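Local coordinates for ochratoxinase (PDB 4C65), which hydrolyses the amide bond of the mycotoxin ochratoxin A, releasing L-phenylalanine and ochratoxin alpha, as a zinc-dependent carboxypeptidase that assembles into an octamer, at residues 116-120 and 138-142; 196-202 and 238-242; 101-105 and 131-135; 321-325 and 350-356. One frame throughout, in Å; residues are numbered along the deposited sequence.

Contact 1: residues 116-120 and 138-142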
loop_
_atom_site.group_PDB
_atom_site.type_symbol
_atom_site.label_atom_id
_atom_site.label_comp_id
_atom_site.label_asym_id
_atom_site.label_seq_id
_atom_site.Cartn_x
_atom_site.Cartn_y
_atom_site.Cartn_z
ATOM N N ALA A 116 20.913 4.293 21.132
ATOM C CA ALA A 116 19.731 4.532 20.318
ATOM C C ALA A 116 20.007 5.725 19.427
ATOM O O ALA A 116 20.234 6.827 19.921
ATOM C CB ALA A 116 18.524 4.814 21.194
ATOM N N GLY A 117 19.993 5.547 18.127
ATOM C CA GLY A 117 20.140 6.698 17.252
ATOM C C GLY A 117 20.940 6.442 15.996
ATOM O O GLY A 117 20.958 5.326 15.466
ATOM N N TYR A 118 21.641 7.469 15.544
ATOM C CA TYR A 118 22.254 7.466 14.230
ATOM C C TYR A 118 23.765 7.287 14.295
ATOM O O TYR A 118 24.488 7.781 13.431
ATOM C CB TYR A 118 21.908 8.793 13.543
ATOM C CG TYR A 118 20.443 9.026 13.329
ATOM C CD1 TYR A 118 19.705 8.171 12.523
ATOM C CD2 TYR A 118 19.780 10.068 13.957
ATOM C CE1 TYR A 118 18.347 8.354 12.342
ATOM C CE2 TYR A 118 18.436 10.290 13.752
ATOM C CZ TYR A 118 17.719 9.440 12.936
ATOM O OH TYR A 118 16.366 9.634 12.731
ATOM N N GLY A 119 24.246 6.619 15.329
ATOM C CA GLY A 119 25.676 6.408 15.507
ATOM C C GLY A 119 26.330 5.733 14.335
ATOM O O GLY A 119 27.451 6.049 13.969
ATOM N N CYS A 120 25.659 4.734 13.780
ATOM C CA CYS A 120 26.212 3.994 12.646
ATOM C C CYS A 120 26.368 4.904 11.462
ATOM O O CYS A 120 27.379 4.862 10.746
ATOM C CB CYS A 120 25.278 2.877 12.234
ATOM S SG CYS A 120 25.094 1.557 13.428
ATOM N N SER A 138 27.718 1.539 17.894
ATOM C CA SER A 138 26.322 1.882 17.920
ATOM C C SER A 138 25.442 0.642 17.877
ATOM O O SER A 138 25.777 -0.353 17.254
ATOM C CB SER A 138 25.991 2.796 16.729
ATOM O OG SER A 138 24.618 3.159 16.712
ATOM N N SER A 139 24.301 0.743 18.554
ATOM C CA SER A 139 23.275 -0.280 18.528
ATOM C C SER A 139 22.355 -0.134 17.302
ATOM O O SER A 139 21.532 -1.022 17.026
ATOM C CB SER A 139 22.435 -0.153 19.787
ATOM O OG SER A 139 21.866 1.145 19.819
ATOM N N GLY A 140 22.492 0.973 16.568
ATOM C CA GLY A 140 21.473 1.362 15.607
ATOM C C GLY A 140 20.251 1.727 16.433
ATOM O O GLY A 140 20.372 2.468 17.423
ATOM N N ALA A 141 19.093 1.197 16.063
ATOM C CA ALA A 141 17.865 1.456 16.811
ATOM C C ALA A 141 17.802 0.633 18.091
ATOM O O ALA A 141 18.262 -0.506 18.121
ATOM C CB ALA A 141 16.676 1.127 15.964
ATOM N N ALA A 142 17.303 1.238 19.168
ATOM C CA ALA A 142 16.927 0.477 20.359
ATOM C C ALA A 142 15.728 -0.359 19.952
ATOM O O ALA A 142 14.838 0.149 19.251
ATOM C CB ALA A 142 16.555 1.409 21.504
HETATM O O HOH W 1 22.908 3.898 13.989
#
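Ser138 meets the first turn of helix 119-127 with its whole short side chain. CB lies 3.6 Å from Cys120 SG, and OG, set anti to its own backbone N (chi1 180°), reaches the start of the helix, 3.6 Å from Gly119 CA, at the bare glycine backbone. The same hydroxyl accepts from Gly140 N over 3.1 Å, which closes an ST turn, and is hydrogen-bonded to Asp114 OD2. A water bridges the two segments: it donates to Ser138 OG and to Gly117 O and accepts from Cys120 N at 2.9 Å, joining loop, N-cap region and helix through one molecule. Nearby, Tyr118 at the N-cap reaches His89 of a neighbouring subunit. Ser139 OG donates forward to the carbonyl of the next residue, Gly140 O. That carbonyl is the polar centre of the contact, because Gly117 N also donates to it across the segments, at 3.2 Å with an N-H...O angle of 156°. The two donors approach opposite faces of the carbonyl plane, which leaves the oxygen clasped from above and below. Gly140 itself has positive phi, which favours glycine. Further on, the methyl of Ala142 rests on that of Ala116, CB to CB 3.9 Å. Ser139 and Ala142 touch Lys204, a zinc ligand of strand 203-206, and Ala116 lies close to His71, which places these loops beside the zinc site, at the C-terminal ends of barrel strands 109-114 and 135-138, with strand 203-206 and helix 185-198 alongside.

Contact 2: residues 196-202 and 238-242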
loop_
_atom_site.group_PDB
_atom_site.type_symbol
_atom_site.label_atom_id
_atom_site.label_comp_id
_atom_site.label_asym_id
_atom_site.label_seq_id
_atom_site.Cartn_x
_atom_site.Cartn_y
_atom_site.Cartn_z
ATOM N N ILE A 196 22.317 -4.716 12.565
ATOM C CA ILE A 196 23.601 -5.222 12.048
ATOM C C ILE A 196 23.812 -4.678 10.632
ATOM O O ILE A 196 24.921 -4.294 10.272
ATOM C CB ILE A 196 23.643 -6.750 11.986
ATOM C CG1 ILE A 196 23.472 -7.366 13.380
ATOM C CG2 ILE A 196 24.936 -7.216 11.357
ATOM C CD1 ILE A 196 24.634 -7.114 14.315
ATOM N N ARG A 197 22.733 -4.662 9.849
ATOM C CA ARG A 197 22.762 -4.124 8.482
ATOM C C ARG A 197 23.386 -2.732 8.397
ATOM O O ARG A 197 24.155 -2.473 7.472
ATOM C CB ARG A 197 21.376 -4.065 7.882
ATOM C CG ARG A 197 21.349 -3.854 6.380
ATOM C CD ARG A 197 19.922 -3.904 5.885
ATOM N NE ARG A 197 19.890 -3.947 4.446
ATOM C CZ ARG A 197 20.122 -2.924 3.643
ATOM N NH1 ARG A 197 20.282 -1.697 4.106
ATOM N NH2 ARG A 197 20.141 -3.140 2.360
ATOM N N ARG A 198 23.071 -1.869 9.377
ATOM C CA ARG A 198 23.596 -0.475 9.418
ATOM C C ARG A 198 24.992 -0.430 10.010
ATOM O O ARG A 198 25.635 0.601 9.986
ATOM C CB ARG A 198 22.594 0.572 10.058
ATOM C CG ARG A 198 21.357 -0.091 10.514
ATOM C CD ARG A 198 20.324 0.786 11.094
ATOM N NE ARG A 198 20.563 2.154 11.490
ATOM C CZ ARG A 198 19.789 2.782 12.364
ATOM N NH1 ARG A 198 18.758 2.161 12.936
ATOM N NH2 ARG A 198 20.016 4.039 12.679
ATOM N N GLY A 199 25.511 -1.560 10.482
ATOM C CA GLY A 199 26.846 -1.603 11.078
ATOM C C GLY A 199 26.868 -1.615 12.595
ATOM O O GLY A 199 27.907 -1.354 13.206
ATOM N N ALA A 200 25.740 -1.924 13.215
ATOM C CA ALA A 200 25.683 -1.919 14.660
ATOM C C ALA A 200 26.720 -2.878 15.254
ATOM O O ALA A 200 26.898 -3.989 14.782
ATOM C CB ALA A 200 24.295 -2.275 15.138
ATOM N N LYS A 201 27.432 -2.393 16.261
ATOM C CA LYS A 201 28.436 -3.182 16.955
ATOM C C LYS A 201 27.945 -3.608 18.342
ATOM O O LYS A 201 28.666 -4.259 19.086
ATOM C CB LYS A 201 29.736 -2.400 17.038
ATOM C CG LYS A 201 30.550 -2.550 15.767
ATOM C CD LYS A 201 31.694 -1.568 15.722
ATOM C CE LYS A 201 32.351 -1.536 14.319
ATOM N NZ LYS A 201 33.817 -1.338 14.397
ATOM N N VAL A 202 26.721 -3.251 18.672
ATOM C CA VAL A 202 26.073 -3.774 19.838
ATOM C C VAL A 202 24.581 -3.844 19.542
ATOM O O VAL A 202 24.106 -3.203 18.599
ATOM C CB VAL A 202 26.395 -2.918 21.081
ATOM C CG1 VAL A 202 25.774 -1.531 20.994
ATOM C CG2 VAL A 202 25.931 -3.628 22.360
ATOM N N GLN A 238 26.544 -12.894 15.073
ATOM C CA GLN A 238 27.405 -11.944 14.439
ATOM C C GLN A 238 28.389 -11.321 15.445
ATOM O O GLN A 238 28.962 -10.259 15.194
ATOM C CB GLN A 238 26.572 -10.844 13.741
ATOM C CG GLN A 238 25.532 -11.357 12.754
ATOM C CD GLN A 238 26.141 -12.245 11.698
ATOM O OE1 GLN A 238 27.196 -11.938 11.138
ATOM N NE2 GLN A 238 25.466 -13.319 11.384
ATOM N N ASN A 239 28.609 -12.001 16.565
ATOM C CA ASN A 239 29.558 -11.548 17.574
ATOM C C ASN A 239 29.231 -10.213 18.198
ATOM O O ASN A 239 30.132 -9.401 18.479
ATOM C CB ASN A 239 30.996 -11.559 17.033
ATOM C CG ASN A 239 31.780 -12.768 17.514
ATOM O OD1 ASN A 239 31.227 -13.838 17.730
ATOM N ND2 ASN A 239 33.073 -12.616 17.602
ATOM N N ARG A 240 27.933 -9.977 18.412
ATOM C CA ARG A 240 27.497 -8.837 19.201
ATOM C C ARG A 240 26.937 -9.371 20.541
ATOM O O ARG A 240 26.407 -10.468 20.606
ATOM C CB ARG A 240 26.428 -8.062 18.496
ATOM C CG ARG A 240 26.929 -7.010 17.537
ATOM C CD ARG A 240 27.682 -7.586 16.354
ATOM N NE ARG A 240 27.838 -6.562 15.334
ATOM C CZ ARG A 240 28.439 -6.726 14.160
ATOM N NH1 ARG A 240 28.985 -7.881 13.819
ATOM N NH2 ARG A 240 28.460 -5.710 13.319
ATOM N N ILE A 241 27.035 -8.550 21.577
ATOM C CA ILE A 241 26.295 -8.782 22.784
ATOM C C ILE A 241 25.104 -7.803 22.867
ATOM O O ILE A 241 24.990 -6.874 22.058
ATOM C CB ILE A 241 27.174 -8.624 24.009
ATOM C CG1 ILE A 241 27.739 -7.206 24.084
ATOM C CG2 ILE A 241 28.269 -9.686 23.994
ATOM C CD1 ILE A 241 28.156 -6.803 25.475
ATOM N N VAL A 242 24.184 -8.089 23.788
ATOM C CA VAL A 242 22.989 -7.302 23.922
ATOM C C VAL A 242 23.084 -6.544 25.214
ATOM O O VAL A 242 23.463 -7.086 26.252
ATOM C CB VAL A 242 21.731 -8.179 23.934
ATOM C CG1 VAL A 242 20.509 -7.353 24.275
ATOM C CG2 VAL A 242 21.558 -8.887 22.610
#
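Arg240 takes hold of Ala200 O side-on with two nitrogens, NE at 2.8 Å and NH2 at 2.7 Å from the one oxygen. The acceptor lies almost in the guanidinium plane. NE comes in on a lone pair in the carbonyl plane, whereas NH2 is tilted 29° from it, and both bonds are bent to 145° at the hydrogen, as expected when two donors share an atom. Over one face of the guanidinium sits Ile196, whose CD1 approaches NE to 3.4 Å. Lower on the arginine chain, CG passes Lys201 O at 3.6 Å.

NH1 adds a third in-plane bond, to Gln238 O at 2.7 Å on a nearly straight path of 166°, which together with the first two holds the group's rotation. A bend at chi2 folds the chain back so that it can reach this carbonyl of its own segment. Both acceptors belong to chain turning out of a helix. Gly199, the first residue to leave helical geometry after helix 185-198, and Asn239, after helix 225-237, each have positive phi in a Schellman motif. Beyond the arginine, Val202 CG2 lies 3.4 Å from Ile241 O, where the segments lead into neighbouring strands 203-206 and 242-246. Gln238 NE2 turns to Ala221 O of another subunit. Two helix-to-strand turns are thus clamped side by side at the N-terminal end of the parallel strands, a join between successive beta-alpha units of the TIM barrel.

Contact 3: residues 101-105 and 131-135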
loop_
_atom_site.group_PDB
_atom_site.type_symbol
_atom_site.label_atom_id
_atom_site.label_comp_id
_atom_site.label_asym_id
_atom_site.label_seq_id
_atom_site.Cartn_x
_atom_site.Cartn_y
_atom_site.Cartn_z
ATOM N N CYS A 101 30.060 15.207 18.627
ATOM C CA CYS A 101 31.234 14.367 18.492
ATOM C C CYS A 101 32.542 15.159 18.599
ATOM O O CYS A 101 33.533 14.660 19.176
ATOM C CB CYS A 101 31.184 13.631 17.175
ATOM S SG CYS A 101 29.939 12.342 17.188
ATOM N N TRP A 102 32.559 16.365 18.059
ATOM C CA TRP A 102 33.737 17.221 18.188
ATOM C C TRP A 102 34.001 17.547 19.648
ATOM O O TRP A 102 35.138 17.448 20.137
ATOM C CB TRP A 102 33.537 18.531 17.409
ATOM C CG TRP A 102 34.741 19.395 17.414
ATOM C CD1 TRP A 102 35.788 19.342 16.552
ATOM C CD2 TRP A 102 35.053 20.424 18.364
ATOM N NE1 TRP A 102 36.744 20.244 16.916
ATOM C CE2 TRP A 102 36.309 20.939 18.014
ATOM C CE3 TRP A 102 34.394 20.956 19.466
ATOM C CZ2 TRP A 102 36.914 21.983 18.723
ATOM C CZ3 TRP A 102 34.984 21.969 20.167
ATOM C CH2 TRP A 102 36.237 22.477 19.804
ATOM N N GLU A 103 32.932 17.908 20.348
ATOM C CA GLU A 103 33.015 18.283 21.740
ATOM C C GLU A 103 33.490 17.088 22.579
ATOM O O GLU A 103 34.308 17.231 23.494
ATOM C CB GLU A 103 31.650 18.739 22.236
ATOM C CG GLU A 103 31.118 20.073 21.734
ATOM C CD GLU A 103 31.886 21.292 22.202
ATOM O OE1 GLU A 103 32.652 21.149 23.173
ATOM O OE2 GLU A 103 31.696 22.409 21.618
ATOM N N ALA A 104 32.975 15.917 22.271
ATOM C CA ALA A 104 33.356 14.696 23.027
ATOM C C ALA A 104 34.862 14.480 22.992
ATOM O O ALA A 104 35.474 14.174 23.990
ATOM C CB ALA A 104 32.648 13.485 22.430
ATOM N N LEU A 105 35.429 14.625 21.794
ATOM C CA LEU A 105 36.817 14.319 21.573
ATOM C C LEU A 105 37.709 15.369 22.261
ATOM O O LEU A 105 38.723 15.022 22.833
ATOM C CB LEU A 105 37.086 14.234 20.081
ATOM C CG LEU A 105 38.266 13.404 19.601
ATOM C CD1 LEU A 105 38.212 11.976 20.114
ATOM C CD2 LEU A 105 38.299 13.437 18.094
ATOM N N ILE A 131 34.369 14.541 9.411
ATOM C CA ILE A 131 34.313 15.121 10.750
ATOM C C ILE A 131 35.194 14.315 11.688
ATOM O O ILE A 131 35.816 13.339 11.300
ATOM C CB ILE A 131 32.860 15.212 11.317
ATOM C CG1 ILE A 131 32.238 13.837 11.459
ATOM C CG2 ILE A 131 31.992 16.087 10.419
ATOM C CD1 ILE A 131 31.021 13.833 12.339
ATOM N N VAL A 132 35.206 14.728 12.934
ATOM C CA VAL A 132 35.992 14.100 13.947
ATOM C C VAL A 132 35.078 13.622 15.070
ATOM O O VAL A 132 34.003 14.188 15.302
ATOM C CB VAL A 132 36.885 15.264 14.488
ATOM C CG1 VAL A 132 37.377 15.028 15.900
ATOM C CG2 VAL A 132 38.030 15.631 13.546
ATOM N N GLY A 133 35.491 12.583 15.785
ATOM C CA GLY A 133 34.741 12.162 16.959
ATOM C C GLY A 133 35.353 10.941 17.598
ATOM O O GLY A 133 36.401 10.468 17.150
ATOM N N PRO A 134 34.695 10.406 18.640
ATOM C CA PRO A 134 35.163 9.160 19.213
ATOM C C PRO A 134 34.908 7.972 18.291
ATOM O O PRO A 134 34.176 8.093 17.304
ATOM C CB PRO A 134 34.329 9.004 20.474
ATOM C CG PRO A 134 33.547 10.269 20.612
ATOM C CD PRO A 134 33.528 10.957 19.315
ATOM N N ASN A 135 35.566 6.852 18.591
ATOM C CA ASN A 135 35.148 5.595 18.065
ATOM C C ASN A 135 33.714 5.419 18.486
ATOM O O ASN A 135 33.402 5.560 19.681
ATOM C CB ASN A 135 35.992 4.473 18.643
ATOM C CG ASN A 135 37.408 4.500 18.118
ATOM O OD1 ASN A 135 37.639 4.226 16.953
ATOM N ND2 ASN A 135 38.363 4.809 18.984
#
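Leu105 and Val132 bury equal surface in this contact, with Pro134 close behind, where helix 90-106 of the TIM-barrel domain packs on the loop that leads from helix 119-127 into strand 135-138. CG of Leu105 is anti to the backbone N (chi1 -156°), which directs the side chain over the loop backbone, CD1 3.8 Å from Gly133 O. Phe421 of strand 419-422 touches both Leu105 and Val132, and Gly133 O is also hydrogen-bonded to Lys416 NZ, so strands from near the end of the chain close over this edge of the contact.

Pro134 packs on the same helix, CG on Ala104 CB at 3.8 Å and CD 3.7 Å from Cys101 O, a turn before Leu105, while Tyr112 of strand 109-114 packs on both Ala104 and Pro134. Between valine and proline the loop passes the helix with the side-chain-free Gly133 facing Cys101. The backbones make their closest approach there, Gly133 CA lying 3.6 Å from Cys101 O in a CA-H...O contact with an angle of 149° at the hydrogen.

Contact 4: residues 321-325 and 350-356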
loop_
_atom_site.group_PDB
_atom_site.type_symbol
_atom_site.label_atom_id
_atom_site.label_comp_id
_atom_site.label_asym_id
_atom_site.label_seq_id
_atom_site.Cartn_x
_atom_site.Cartn_y
_atom_site.Cartn_z
ATOM N N TYR A 321 23.502 0.336 42.982
ATOM C CA TYR A 321 24.820 0.729 42.467
ATOM C C TYR A 321 25.898 0.502 43.510
ATOM O O TYR A 321 26.912 -0.132 43.240
ATOM C CB TYR A 321 24.807 2.213 42.052
ATOM C CG TYR A 321 25.961 2.696 41.180
ATOM C CD1 TYR A 321 26.805 1.800 40.498
ATOM C CD2 TYR A 321 26.172 4.062 40.992
ATOM C CE1 TYR A 321 27.843 2.263 39.690
ATOM C CE2 TYR A 321 27.199 4.532 40.180
ATOM C CZ TYR A 321 28.021 3.640 39.524
ATOM O OH TYR A 321 29.022 4.116 38.727
ATOM N N GLN A 322 25.664 1.024 44.707
ATOM C CA GLN A 322 26.620 0.882 45.802
ATOM C C GLN A 322 26.850 -0.592 46.091
ATOM O O GLN A 322 27.985 -1.014 46.318
ATOM C CB GLN A 322 26.116 1.590 47.060
ATOM C CG GLN A 322 26.142 3.103 46.954
ATOM C CD GLN A 322 25.413 3.797 48.078
ATOM O OE1 GLN A 322 24.718 3.167 48.878
ATOM N NE2 GLN A 322 25.559 5.096 48.148
ATOM N N GLY A 323 25.764 -1.359 46.109
ATOM C CA GLY A 323 25.848 -2.778 46.414
ATOM C C GLY A 323 26.662 -3.533 45.381
ATOM O O GLY A 323 27.449 -4.420 45.728
ATOM N N ALA A 324 26.482 -3.172 44.120
ATOM C CA ALA A 324 27.189 -3.827 43.039
ATOM C C ALA A 324 28.668 -3.507 43.085
ATOM O O ALA A 324 29.500 -4.348 42.750
ATOM C CB ALA A 324 26.600 -3.430 41.700
ATOM N N ILE A 325 28.999 -2.285 43.472
ATOM C CA ILE A 325 30.400 -1.888 43.610
ATOM C C ILE A 325 31.023 -2.694 44.748
ATOM O O ILE A 325 32.085 -3.274 44.578
ATOM C CB ILE A 325 30.536 -0.374 43.867
ATOM C CG1 ILE A 325 30.197 0.393 42.590
ATOM C CG2 ILE A 325 31.948 -0.008 44.343
ATOM C CD1 ILE A 325 29.821 1.845 42.814
ATOM N N ALA A 350 30.281 8.181 40.240
ATOM C CA ALA A 350 30.897 6.900 40.573
ATOM C C ALA A 350 31.629 6.963 41.921
ATOM O O ALA A 350 31.546 6.035 42.738
ATOM C CB ALA A 350 31.850 6.485 39.485
ATOM N N VAL A 351 32.312 8.081 42.168
ATOM C CA VAL A 351 33.019 8.285 43.418
ATOM C C VAL A 351 32.057 8.694 44.529
ATOM O O VAL A 351 31.957 8.020 45.549
ATOM C CB VAL A 351 34.143 9.351 43.269
ATOM C CG1 VAL A 351 34.790 9.675 44.610
ATOM C CG2 VAL A 351 35.187 8.878 42.262
ATOM N N GLU A 352 31.334 9.783 44.314
ATOM C CA GLU A 352 30.562 10.428 45.386
ATOM C C GLU A 352 29.216 9.786 45.716
ATOM O O GLU A 352 28.699 9.991 46.794
ATOM C CB GLU A 352 30.355 11.908 45.060
ATOM C CG GLU A 352 31.668 12.677 44.993
ATOM C CD GLU A 352 31.505 14.151 44.676
ATOM O OE1 GLU A 352 30.363 14.647 44.630
ATOM O OE2 GLU A 352 32.543 14.830 44.484
ATOM N N ARG A 353 28.654 9.019 44.789
ATOM C CA ARG A 353 27.431 8.273 45.033
ATOM C C ARG A 353 27.703 6.776 45.143
ATOM O O ARG A 353 27.188 6.105 46.029
ATOM C CB ARG A 353 26.435 8.496 43.902
ATOM C CG ARG A 353 25.865 9.883 43.803
ATOM C CD ARG A 353 24.797 10.124 44.855
ATOM N NE ARG A 353 24.769 11.533 45.260
ATOM C CZ ARG A 353 23.704 12.268 45.611
ATOM N NH1 ARG A 353 22.452 11.769 45.637
ATOM N NH2 ARG A 353 23.882 13.556 45.954
ATOM N N GLY A 354 28.477 6.242 44.214
ATOM C CA GLY A 354 28.750 4.812 44.183
ATOM C C GLY A 354 29.690 4.366 45.278
ATOM O O GLY A 354 29.557 3.272 45.805
ATOM N N GLY A 355 30.647 5.224 45.607
ATOM C CA GLY A 355 31.653 4.908 46.601
ATOM C C GLY A 355 32.931 4.335 46.008
ATOM O O GLY A 355 33.747 3.753 46.731
ATOM N N MET A 356 33.117 4.494 44.693
ATOM C CA MET A 356 34.383 4.112 44.047
ATOM C C MET A 356 35.516 5.029 44.471
ATOM O O MET A 356 35.281 6.182 44.829
ATOM C CB MET A 356 34.261 4.204 42.533
ATOM C CG MET A 356 33.373 3.138 41.920
ATOM S SD MET A 356 33.661 3.018 40.154
ATOM C CE MET A 356 32.387 1.867 39.673
#
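Ile325 packs on the end of helix 344-354, and its long branch carries most of that contact. From CB the chain goes to CG1; this atom, held anti to the carbonyl carbon (chi1 -72°), lies 3.9 Å from Met356 CE. CD1 then pushes into the backbone of the helix end: Gly354 O is 3.3 Å away and Gly354 CA 3.4 Å, a tight fit for two carbons. The same methyl reaches Met356 CG at 3.9 Å, the isoleucine and methionine side chains crossing at about a right angle. It also lies over one face of the Tyr321 ring, near the rim, wedged between its own helix's tyrosine and the glycine opposite.

Tyr321 has Gly354 CA over a ring face as well, and its OH comes to 3.8 Å from Ala350 CB one helical turn earlier. The bare backbone of Gly354 is where Ile325 CD1 and the Tyr321 ring both fit against the second helix. The axes of segments 321-325 and 350-354 come within 10.1 Å, their directions 108° apart. Beside this packing, Gln322 extends its chain to Arg353 O, NE2 donating at 2.9 Å with an angle of 167°, while the arginine's own charged end turns to Glu292. Ile331 of strand 331-332 touches Tyr321, Ile325 and Met356. The contact therefore combines apolar packing against a glycine with a single hydrogen bond from a side-chain amide to a backbone carbonyl in the last turn of helix 344-354, tying side chain to backbone without a charge pair between the segments.

Contacts 1 and 3 are buried, whereas contacts 2 and 4 are partly open and lie farther from the centre of the chain. Contacts 1 and 2 touch, Ser138 O meeting Lys201 N at 2.8 Å in a probable hydrogen bond, and contacts 1 and 3 use opposite ends of strand 135-138, their centres about 16 Å apart. Contact 4 stands alone across the chain's centre, on helices 304-327 and 344-354. Chemistry follows place: backbone, serine and water bonds beside the zinc site in contact 1, an arginine clamp at helix ends in contact 2, apolar packing in contact 3, and a mixture in contact 4.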